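Local coordinates for protein PA1221 (Pseudomonas aeruginosa, PDB 4DG8) that belongs to the AMP-binding (ANL) superfamily, holds adenosine monophosphate in its pocket, and carries a phosphopantetheine attachment domain further along the chain, at residues E63-Y68 with L127-S132; G285-V290 with L412-R417; F317-V322 with T342-L347. All blocks are in the same frame, centred on the assembly; numbering follows the deposited sequence.

Contact 1 of 3, residues E63-Y68 with L127-S132; sequences EQLSDY and LILDCS
L129 and Y68 lose more surface than any other residues where helix 55-72 packs on strand 125-130, followed by L65 and L127. The helix backbone stays well clear of the strand, since even the nearest alpha carbons, L65 CA and L129 CA, are 10.5 Å apart, and side chains bridge the gap. Two pairs do this. In one, the CD2 methyl of L65 meets the CD1 methyl of L129 at 4.3 Å. In the other, the far end of the tyrosine carries the contact: Y68 OH is 4.1 Å from L127 CD2, with Y68 CE2 close behind at 4.4 Å. With CG turned anti to the backbone N (chi1 168°), the Y68 side chain extends to the strand and crosses that of L127 at about a right angle. V144 of the neighbouring strand also touches Y68, L127 and L129, while A96 and C93 of helix 88-99 touch L65 and L129, respectively. At the end of the strand, D130 OD1 accepts S132 N at 2.9 Å in an Asx turn, and S132 OG at 2.6 Å. Such packing, residues three apart on a helix against alternate residues of an inner parallel strand, is that of a layered alpha/beta fold.

Contact 2 of 3, residues G285-V290 with L412-R417; sequences GDILSV and LRFIGR. With AMP (adenosine monophosphate), chain B.
The adenosine monophosphate pocket brings I287, in the loop after strand 280-284, against F414 of strand 412-416. The contact is apolar: I287 CG1 lies 3.6 Å from F414 CD2 and approaches the ring obliquely, the two side chains crossing at about a right angle. I287 CG1 is anti to the carbonyl carbon (chi1 -71°), which brings the end of the side chain to the phenyl ring although its CB does not point there. The ligand takes a face of that ring, with AMP C2 3.6 Å above the plane and over its centre. On the loop side, I287 N is 3.4 Å from the same AMP C2. The same backbone runs over that purine face, G285 N lying 3.0 Å from AMP N7 and D286 O 3.2 Å from AMP N1, both above the ring plane and not at its edge. R417 CD lies 3.9 Å from AMP O2', and the R417 guanidinium is salt-bridged to D402, itself hydrogen-bonded to AMP, so R417 lines the ribose and probably also helps to position D402. Loop backbone over one purine face and a phenyl ring on the other side form part of the adenine-binding site of this AMP-binding enzyme fold.

Contact 3 of 3, residues F317-V322 with T342-L347; sequences FTCCHV and TAVLLL
The flat group that takes part where T318 meets T342 is a peptide, not a ring: T318 O is approached by the CG2 methyl of T342 at 3.8 Å. The F317 ring is turned from the opposing strand, and the H321 imidazole lies further away. The rest is methyl and sulfur packing. T318 CG2 meets V344 CG1 at 3.5 Å, tight for two methyl carbons, and stands 4.1 Å from T342 CG2, so one threonine methyl touches two residues of the strand. V344 CG1 has a second neighbour in C319 SG at 4.0 Å. That successive residues both touch one valine methyl fits the classic beta bulge here, in which T318 and C319 both face Y309. The two segments belong to different sheets: 319-322 runs antiparallel to 304-309 in a mixed sheet, whereas 342-347 pairs with 361-367 in an antiparallel one, and the contact joins them through side chains. A365 of strand 361-367 adds to the packing round T318. The torsions divide the threonines' branches by polarity. Each has CG2 anti to the backbone N (OG1 chi1 -66° in T318, -69° in T342), giving a methyl to the contact, while T318 OG1 is hydrogen-bonded to N314 and T342 OG1 to R191. A343 and L345, on the alternate positions, touch Y390 of strand 385-390 instead.

Contacts 2 and 3 are neighbours, their centres 13 Å apart, and contact 3 is nested along the chain inside the loop that contact 2 closes. L412 joins them directly: L412 CD1 packs on C319 SG at 3.8 Å and on V344 CG2 at 3.9 Å, while L412 CD2 lies 4.0 Å from L346 CD1. Segments 342-347 and 412-417 reach the same antiparallel sheet. Contact 2 touches the bound adenosine monophosphate, whereas the T318 side chain of contact 3 stays about 8 Å from it. Contact 1 lies on the opposite side of the chain's centre, about 27 Å from contact 2 and 25 Å from contact 3 between nearest atoms, and so is remote from the pocket.

Contact 1 of 3, residues E63-Y68 with L127-S132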
loop_
_atom_site.group_PDB
_atom_site.type_symbol
_atom_site.label_atom_id
_atom_site.label_comp_id
_atom_site.label_asym_id
_atom_site.label_seq_id
_atom_site.Cartn_x
_atom_site.Cartn_y
_atom_site.Cartn_z
ATOM N N GLU A 63 2.877 -24.074 7.271
ATOM C CA GLU A 63 1.924 -25.074 7.761
ATOM C C GLU A 63 2.115 -25.293 9.259
ATOM O O GLU A 63 1.140 -25.319 10.015
ATOM C CB GLU A 63 2.047 -26.401 6.992
ATOM C CG GLU A 63 1.502 -26.348 5.554
ATOM C CD GLU A 63 1.444 -27.716 4.867
ATOM O OE1 GLU A 63 2.336 -28.566 5.092
ATOM O OE2 GLU A 63 0.485 -27.944 4.103
ATOM N N GLN A 64 3.368 -25.428 9.694
ATOM C CA GLN A 64 3.642 -25.612 11.130
ATOM C C GLN A 64 3.161 -24.435 12.007
ATOM O O GLN A 64 2.443 -24.607 13.034
ATOM C CB GLN A 64 5.133 -25.877 11.355
ATOM C CG GLN A 64 5.476 -26.171 12.803
ATOM C CD GLN A 64 6.950 -26.430 13.003
ATOM O OE1 GLN A 64 7.702 -26.597 12.037
ATOM N NE2 GLN A 64 7.378 -26.458 14.260
ATOM N N LEU A 65 3.539 -23.227 11.589
ATOM C CA LEU A 65 3.066 -22.037 12.281
ATOM C C LEU A 65 1.528 -21.992 12.283
ATOM O O LEU A 65 0.900 -21.604 13.273
ATOM C CB LEU A 65 3.651 -20.775 11.644
ATOM C CG LEU A 65 3.184 -19.458 12.269
ATOM C CD1 LEU A 65 3.410 -19.488 13.774
ATOM C CD2 LEU A 65 3.934 -18.276 11.633
ATOM N N SER A 66 0.924 -22.399 11.171
ATOM C CA SER A 66 -0.527 -22.417 11.067
ATOM C C SER A 66 -1.096 -23.405 12.074
ATOM O O SER A 66 -2.189 -23.201 12.593
ATOM C CB SER A 66 -0.991 -22.742 9.642
ATOM O OG SER A 66 -2.400 -22.949 9.590
ATOM N N ASP A 67 -0.354 -24.474 12.354
ATOM C CA ASP A 67 -0.791 -25.426 13.361
ATOM C C ASP A 67 -0.913 -24.711 14.700
ATOM O O ASP A 67 -1.906 -24.870 15.431
ATOM C CB ASP A 67 0.192 -26.585 13.482
ATOM C CG ASP A 67 0.114 -27.536 12.326
ATOM O OD1 ASP A 67 -0.935 -27.553 11.649
ATOM O OD2 ASP A 67 1.103 -28.278 12.105
ATOM N N TYR A 68 0.101 -23.909 15.016
ATOM C CA TYR A 68 0.028 -23.091 16.237
ATOM C C TYR A 68 -1.163 -22.070 16.248
ATOM O O TYR A 68 -1.955 -21.972 17.226
ATOM C CB TYR A 68 1.385 -22.404 16.453
ATOM C CG TYR A 68 1.377 -21.321 17.505
ATOM C CD1 TYR A 68 1.691 -21.603 18.829
ATOM C CD2 TYR A 68 1.057 -20.009 17.166
ATOM C CE1 TYR A 68 1.687 -20.610 19.786
ATOM C CE2 TYR A 68 1.045 -19.012 18.108
ATOM C CZ TYR A 68 1.360 -19.310 19.419
ATOM O OH TYR A 68 1.340 -18.300 20.359
ATOM N N LEU A 127 -3.801 -11.200 18.529
ATOM C CA LEU A 127 -2.452 -11.598 18.869
ATOM C C LEU A 127 -1.490 -10.977 17.855
ATOM O O LEU A 127 -1.831 -10.819 16.675
ATOM C CB LEU A 127 -2.368 -13.131 18.833
ATOM C CG LEU A 127 -0.984 -13.755 19.031
ATOM C CD1 LEU A 127 -0.421 -13.290 20.369
ATOM C CD2 LEU A 127 -1.058 -15.272 18.976
ATOM N N ILE A 128 -0.284 -10.648 18.294
ATOM C CA ILE A 128 0.687 -10.071 17.384
ATOM C C ILE A 128 1.916 -10.969 17.311
ATOM O O ILE A 128 2.536 -11.278 18.339
ATOM C CB ILE A 128 1.111 -8.648 17.811
ATOM C CG1 ILE A 128 -0.085 -7.687 17.794
ATOM C CG2 ILE A 128 2.255 -8.127 16.912
ATOM C CD1 ILE A 128 0.204 -6.347 18.460
ATOM N N LEU A 129 2.283 -11.365 16.097
ATOM C CA LEU A 129 3.440 -12.238 15.920
ATOM C C LEU A 129 4.675 -11.368 15.795
ATOM O O LEU A 129 4.838 -10.674 14.807
ATOM C CB LEU A 129 3.267 -13.067 14.651
ATOM C CG LEU A 129 2.097 -14.047 14.698
ATOM C CD1 LEU A 129 1.995 -14.808 13.385
ATOM C CD2 LEU A 129 2.299 -15.005 15.873
ATOM N N ASP A 130 5.558 -11.427 16.788
ATOM C CA ASP A 130 6.714 -10.541 16.811
ATOM C C ASP A 130 7.861 -11.222 16.102
ATOM O O ASP A 130 8.353 -12.240 16.572
ATOM C CB ASP A 130 7.113 -10.242 18.266
ATOM C CG ASP A 130 8.244 -9.219 18.368
ATOM O OD1 ASP A 130 8.923 -8.967 17.359
ATOM O OD2 ASP A 130 8.454 -8.666 19.459
ATOM N N CYS A 131 8.264 -10.688 14.950
ATOM C CA CYS A 131 9.351 -11.287 14.178
ATOM C C CYS A 131 10.693 -10.610 14.370
ATOM O O CYS A 131 11.668 -11.016 13.744
ATOM C CB CYS A 131 9.029 -11.323 12.677
ATOM S SG CYS A 131 7.609 -12.324 12.268
ATOM N N SER A 132 10.753 -9.569 15.199
ATOM C CA SER A 132 12.014 -8.844 15.369
ATOM C C SER A 132 13.079 -9.771 15.940
ATOM O O SER A 132 12.779 -10.743 16.636
ATOM C CB SER A 132 11.839 -7.620 16.264
ATOM O OG SER A 132 11.346 -7.988 17.541
#

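Contact 2 of 3, residues G285-V290 with L412-R417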
loop_
_atom_site.group_PDB
_atom_site.type_symbol
_atom_site.label_atom_id
_atom_site.label_comp_id
_atom_site.label_asym_id
_atom_site.label_seq_id
_atom_site.Cartn_x
_atom_site.Cartn_y
_atom_site.Cartn_z
ATOM N N GLY A 285 1.365 5.970 -7.148
ATOM C CA GLY A 285 1.080 6.419 -5.799
ATOM C C GLY A 285 0.890 7.919 -5.740
ATOM O O GLY A 285 0.221 8.425 -4.855
ATOM N N ASP A 286 1.488 8.621 -6.699
ATOM C CA ASP A 286 1.281 10.048 -6.926
ATOM C C ASP A 286 1.358 10.279 -8.423
ATOM O O ASP A 286 1.754 9.382 -9.174
ATOM C CB ASP A 286 2.362 10.891 -6.252
ATOM C CG ASP A 286 2.003 11.278 -4.842
ATOM O OD1 ASP A 286 1.018 12.044 -4.654
ATOM O OD2 ASP A 286 2.721 10.827 -3.925
ATOM N N ILE A 287 0.978 11.478 -8.848
ATOM C CA ILE A 287 1.162 11.904 -10.227
ATOM C C ILE A 287 2.633 11.729 -10.614
ATOM O O ILE A 287 3.544 12.256 -9.954
ATOM C CB ILE A 287 0.725 13.381 -10.389
ATOM C CG1 ILE A 287 -0.790 13.495 -10.296
ATOM C CG2 ILE A 287 1.228 14.020 -11.733
ATOM C CD1 ILE A 287 -1.279 14.971 -10.119
ATOM N N LEU A 288 2.859 10.986 -11.691
ATOM C CA LEU A 288 4.213 10.745 -12.142
ATOM C C LEU A 288 4.796 12.020 -12.746
ATOM O O LEU A 288 4.084 12.831 -13.363
ATOM C CB LEU A 288 4.263 9.604 -13.166
ATOM C CG LEU A 288 3.729 8.220 -12.787
ATOM C CD1 LEU A 288 4.128 7.241 -13.887
ATOM C CD2 LEU A 288 4.257 7.758 -11.424
ATOM N N SER A 289 6.102 12.179 -12.577
ATOM C CA SER A 289 6.824 13.311 -13.146
ATOM C C SER A 289 7.328 12.888 -14.532
ATOM O O SER A 289 8.245 12.078 -14.659
ATOM C CB SER A 289 8.005 13.670 -12.234
ATOM O OG SER A 289 8.950 14.483 -12.884
ATOM N N VAL A 290 6.732 13.461 -15.567
ATOM C CA VAL A 290 7.132 13.153 -16.924
ATOM C C VAL A 290 8.639 13.384 -17.147
ATOM O O VAL A 290 9.294 12.570 -17.787
ATOM C CB VAL A 290 6.256 13.903 -17.961
ATOM C CG1 VAL A 290 6.751 13.640 -19.388
ATOM C CG2 VAL A 290 4.774 13.480 -17.807
ATOM N N LEU A 412 -7.302 6.476 -19.306
ATOM C CA LEU A 412 -7.569 7.473 -18.275
ATOM C C LEU A 412 -6.357 8.361 -17.993
ATOM O O LEU A 412 -5.213 7.902 -17.965
ATOM C CB LEU A 412 -8.080 6.823 -16.986
ATOM C CG LEU A 412 -9.532 6.329 -17.035
ATOM C CD1 LEU A 412 -9.825 5.439 -15.841
ATOM C CD2 LEU A 412 -10.517 7.492 -17.093
ATOM N N ARG A 413 -6.638 9.643 -17.800
ATOM C CA ARG A 413 -5.632 10.649 -17.504
ATOM C C ARG A 413 -5.982 11.272 -16.146
ATOM O O ARG A 413 -7.020 11.929 -16.006
ATOM C CB ARG A 413 -5.644 11.696 -18.613
ATOM C CG ARG A 413 -5.582 11.061 -20.009
ATOM C CD ARG A 413 -4.227 10.371 -20.248
ATOM N NE ARG A 413 -3.192 11.381 -20.403
ATOM C CZ ARG A 413 -2.769 11.859 -21.573
ATOM N NH1 ARG A 413 -3.262 11.400 -22.725
ATOM N NH2 ARG A 413 -1.847 12.800 -21.587
ATOM N N PHE A 414 -5.132 11.043 -15.146
ATOM C CA PHE A 414 -5.419 11.472 -13.778
ATOM C C PHE A 414 -5.386 12.998 -13.629
ATOM O O PHE A 414 -4.450 13.668 -14.072
ATOM C CB PHE A 414 -4.441 10.822 -12.807
ATOM C CG PHE A 414 -4.714 11.137 -11.367
ATOM C CD1 PHE A 414 -5.513 10.296 -10.597
ATOM C CD2 PHE A 414 -4.161 12.265 -10.777
ATOM C CE1 PHE A 414 -5.762 10.579 -9.266
ATOM C CE2 PHE A 414 -4.401 12.552 -9.443
ATOM C CZ PHE A 414 -5.207 11.711 -8.686
ATOM N N ILE A 415 -6.414 13.549 -12.997
ATOM C CA ILE A 415 -6.468 14.992 -12.788
ATOM C C ILE A 415 -6.122 15.397 -11.358
ATOM O O ILE A 415 -5.173 16.163 -11.131
ATOM C CB ILE A 415 -7.816 15.592 -13.226
ATOM C CG1 ILE A 415 -7.996 15.418 -14.744
ATOM C CG2 ILE A 415 -7.891 17.068 -12.837
ATOM C CD1 ILE A 415 -9.391 15.771 -15.249
ATOM N N GLY A 416 -6.902 14.921 -10.396
ATOM C CA GLY A 416 -6.647 15.302 -9.013
ATOM C C GLY A 416 -7.825 15.061 -8.086
ATOM O O GLY A 416 -8.775 14.375 -8.450
ATOM N N ARG A 417 -7.763 15.617 -6.882
ATOM C CA ARG A 417 -8.880 15.506 -5.939
ATOM C C ARG A 417 -9.480 16.862 -5.598
ATOM O O ARG A 417 -8.823 17.892 -5.717
ATOM C CB ARG A 417 -8.460 14.775 -4.655
ATOM C CG ARG A 417 -7.962 13.352 -4.906
ATOM C CD ARG A 417 -7.537 12.690 -3.622
ATOM N NE ARG A 417 -8.674 12.476 -2.731
ATOM C CZ ARG A 417 -9.515 11.452 -2.825
ATOM N NH1 ARG A 417 -9.351 10.548 -3.792
ATOM N NH2 ARG A 417 -10.528 11.344 -1.966
HETATM P P AMP B . -3.353 4.471 -1.357
HETATM O O1P AMP B . -2.592 4.755 -0.080
HETATM O O2P AMP B . -2.777 3.458 -2.338
HETATM O O3P AMP B . -4.757 4.069 -0.943
HETATM O "O5'" AMP B . -3.639 5.835 -2.121
HETATM C "C5'" AMP B . -4.544 5.876 -3.206
HETATM C "C4'" AMP B . -4.618 7.248 -3.817
HETATM O "O4'" AMP B . -3.296 7.677 -4.240
HETATM C "C3'" AMP B . -5.467 7.365 -5.069
HETATM O "O3'" AMP B . -6.857 7.467 -4.783
HETATM C "C2'" AMP B . -4.884 8.594 -5.752
HETATM O "O2'" AMP B . -5.366 9.782 -5.133
HETATM C "C1'" AMP B . -3.395 8.446 -5.425
HETATM N N9 AMP B . -2.657 7.747 -6.503
HETATM C C8 AMP B . -2.283 6.446 -6.460
HETATM N N7 AMP B . -1.622 6.078 -7.585
HETATM C C5 AMP B . -1.568 7.147 -8.393
HETATM C C6 AMP B . -1.010 7.441 -9.742
HETATM N N6 AMP B . -0.377 6.493 -10.457
HETATM N N1 AMP B . -1.153 8.697 -10.233
HETATM C C2 AMP B . -1.785 9.647 -9.512
HETATM N N3 AMP B . -2.311 9.449 -8.286
HETATM C C4 AMP B . -2.242 8.247 -7.673
#

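Contact 3 of 3, residues F317-V322 with T342-L347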
loop_
_atom_site.group_PDB
_atom_site.type_symbol
_atom_site.label_atom_id
_atom_site.label_comp_id
_atom_site.label_asym_id
_atom_site.label_seq_id
_atom_site.Cartn_x
_atom_site.Cartn_y
_atom_site.Cartn_z
ATOM N N PHE A 317 -3.951 -1.901 -7.139
ATOM C CA PHE A 317 -4.172 -1.215 -8.407
ATOM C C PHE A 317 -5.619 -1.265 -8.878
ATOM O O PHE A 317 -6.334 -2.240 -8.672
ATOM C CB PHE A 317 -3.308 -1.836 -9.512
ATOM C CG PHE A 317 -1.842 -1.638 -9.327
ATOM C CD1 PHE A 317 -1.356 -0.528 -8.648
ATOM C CD2 PHE A 317 -0.933 -2.550 -9.874
ATOM C CE1 PHE A 317 0.013 -0.340 -8.496
ATOM C CE2 PHE A 317 0.427 -2.367 -9.717
ATOM C CZ PHE A 317 0.900 -1.267 -9.017
ATOM N N THR A 318 -6.009 -0.199 -9.559
ATOM C CA THR A 318 -7.296 -0.085 -10.216
ATOM C C THR A 318 -7.027 -0.009 -11.719
ATOM O O THR A 318 -7.588 -0.772 -12.495
ATOM C CB THR A 318 -8.105 1.114 -9.688
ATOM O OG1 THR A 318 -8.440 0.871 -8.314
ATOM C CG2 THR A 318 -9.382 1.279 -10.473
ATOM N N CYS A 319 -6.217 0.964 -12.128
ATOM C CA CYS A 319 -5.735 1.018 -13.505
ATOM C C CYS A 319 -4.211 0.930 -13.581
ATOM O O CYS A 319 -3.509 1.398 -12.687
ATOM C CB CYS A 319 -6.189 2.309 -14.183
ATOM S SG CYS A 319 -7.964 2.595 -14.147
ATOM N N CYS A 320 -3.705 0.324 -14.652
ATOM C CA CYS A 320 -2.285 0.412 -14.974
ATOM C C CYS A 320 -2.102 0.791 -16.423
ATOM O O CYS A 320 -2.983 0.555 -17.259
ATOM C CB CYS A 320 -1.557 -0.900 -14.716
ATOM S SG CYS A 320 -1.516 -1.359 -12.998
ATOM N N HIS A 321 -0.949 1.385 -16.709
ATOM C CA HIS A 321 -0.599 1.772 -18.073
ATOM C C HIS A 321 0.866 1.427 -18.353
ATOM O O HIS A 321 1.758 1.858 -17.634
ATOM C CB HIS A 321 -0.853 3.272 -18.286
ATOM C CG HIS A 321 -0.475 3.764 -19.647
ATOM N ND1 HIS A 321 -1.112 3.342 -20.794
ATOM C CD2 HIS A 321 0.481 4.640 -20.045
ATOM C CE1 HIS A 321 -0.558 3.927 -21.840
ATOM N NE2 HIS A 321 0.409 4.720 -21.412
ATOM N N VAL A 322 1.115 0.640 -19.391
ATOM C CA VAL A 322 2.487 0.382 -19.784
ATOM C C VAL A 322 2.974 1.601 -20.566
ATOM O O VAL A 322 2.386 1.982 -21.577
ATOM C CB VAL A 322 2.606 -0.913 -20.610
ATOM C CG1 VAL A 322 3.963 -0.988 -21.285
ATOM C CG2 VAL A 322 2.375 -2.134 -19.715
ATOM N N THR A 342 -10.931 -6.073 -12.613
ATOM C CA THR A 342 -11.491 -4.781 -12.257
ATOM C C THR A 342 -12.193 -4.147 -13.452
ATOM O O THR A 342 -11.880 -4.456 -14.604
ATOM C CB THR A 342 -10.382 -3.871 -11.730
ATOM O OG1 THR A 342 -9.948 -4.381 -10.464
ATOM C CG2 THR A 342 -10.868 -2.428 -11.570
ATOM N N ALA A 343 -13.169 -3.290 -13.175
ATOM C CA ALA A 343 -13.725 -2.425 -14.209
ATOM C C ALA A 343 -13.829 -1.000 -13.672
ATOM O O ALA A 343 -13.893 -0.799 -12.466
ATOM C CB ALA A 343 -15.102 -2.932 -14.648
ATOM N N VAL A 344 -13.817 -0.006 -14.551
ATOM C CA VAL A 344 -14.038 1.365 -14.102
ATOM C C VAL A 344 -15.052 2.101 -14.968
ATOM O O VAL A 344 -15.223 1.793 -16.138
ATOM C CB VAL A 344 -12.731 2.207 -14.068
ATOM C CG1 VAL A 344 -11.735 1.622 -13.089
ATOM C CG2 VAL A 344 -12.110 2.315 -15.461
ATOM N N LEU A 345 -15.745 3.061 -14.365
ATOM C CA LEU A 345 -16.487 4.049 -15.130
ATOM C C LEU A 345 -16.009 5.407 -14.666
ATOM O O LEU A 345 -15.435 5.541 -13.588
ATOM C CB LEU A 345 -17.986 3.947 -14.880
ATOM C CG LEU A 345 -18.722 2.719 -15.412
ATOM C CD1 LEU A 345 -20.220 2.853 -15.121
ATOM C CD2 LEU A 345 -18.460 2.560 -16.907
ATOM N N LEU A 346 -16.263 6.408 -15.490
ATOM C CA LEU A 346 -16.015 7.789 -15.145
ATOM C C LEU A 346 -17.389 8.464 -15.053
ATOM O O LEU A 346 -18.125 8.488 -16.036
ATOM C CB LEU A 346 -15.181 8.420 -16.263
ATOM C CG LEU A 346 -14.382 9.684 -15.954
ATOM C CD1 LEU A 346 -13.317 9.398 -14.889
ATOM C CD2 LEU A 346 -13.765 10.217 -17.239
ATOM N N LEU A 347 -17.741 8.990 -13.878
ATOM C CA LEU A 347 -19.086 9.540 -13.640
ATOM C C LEU A 347 -19.152 11.059 -13.471
ATOM O O LEU A 347 -18.346 11.641 -12.749
ATOM C CB LEU A 347 -19.725 8.883 -12.418
ATOM C CG LEU A 347 -20.015 7.392 -12.527
ATOM C CD1 LEU A 347 -20.876 6.957 -11.352
ATOM C CD2 LEU A 347 -20.704 7.064 -13.844
#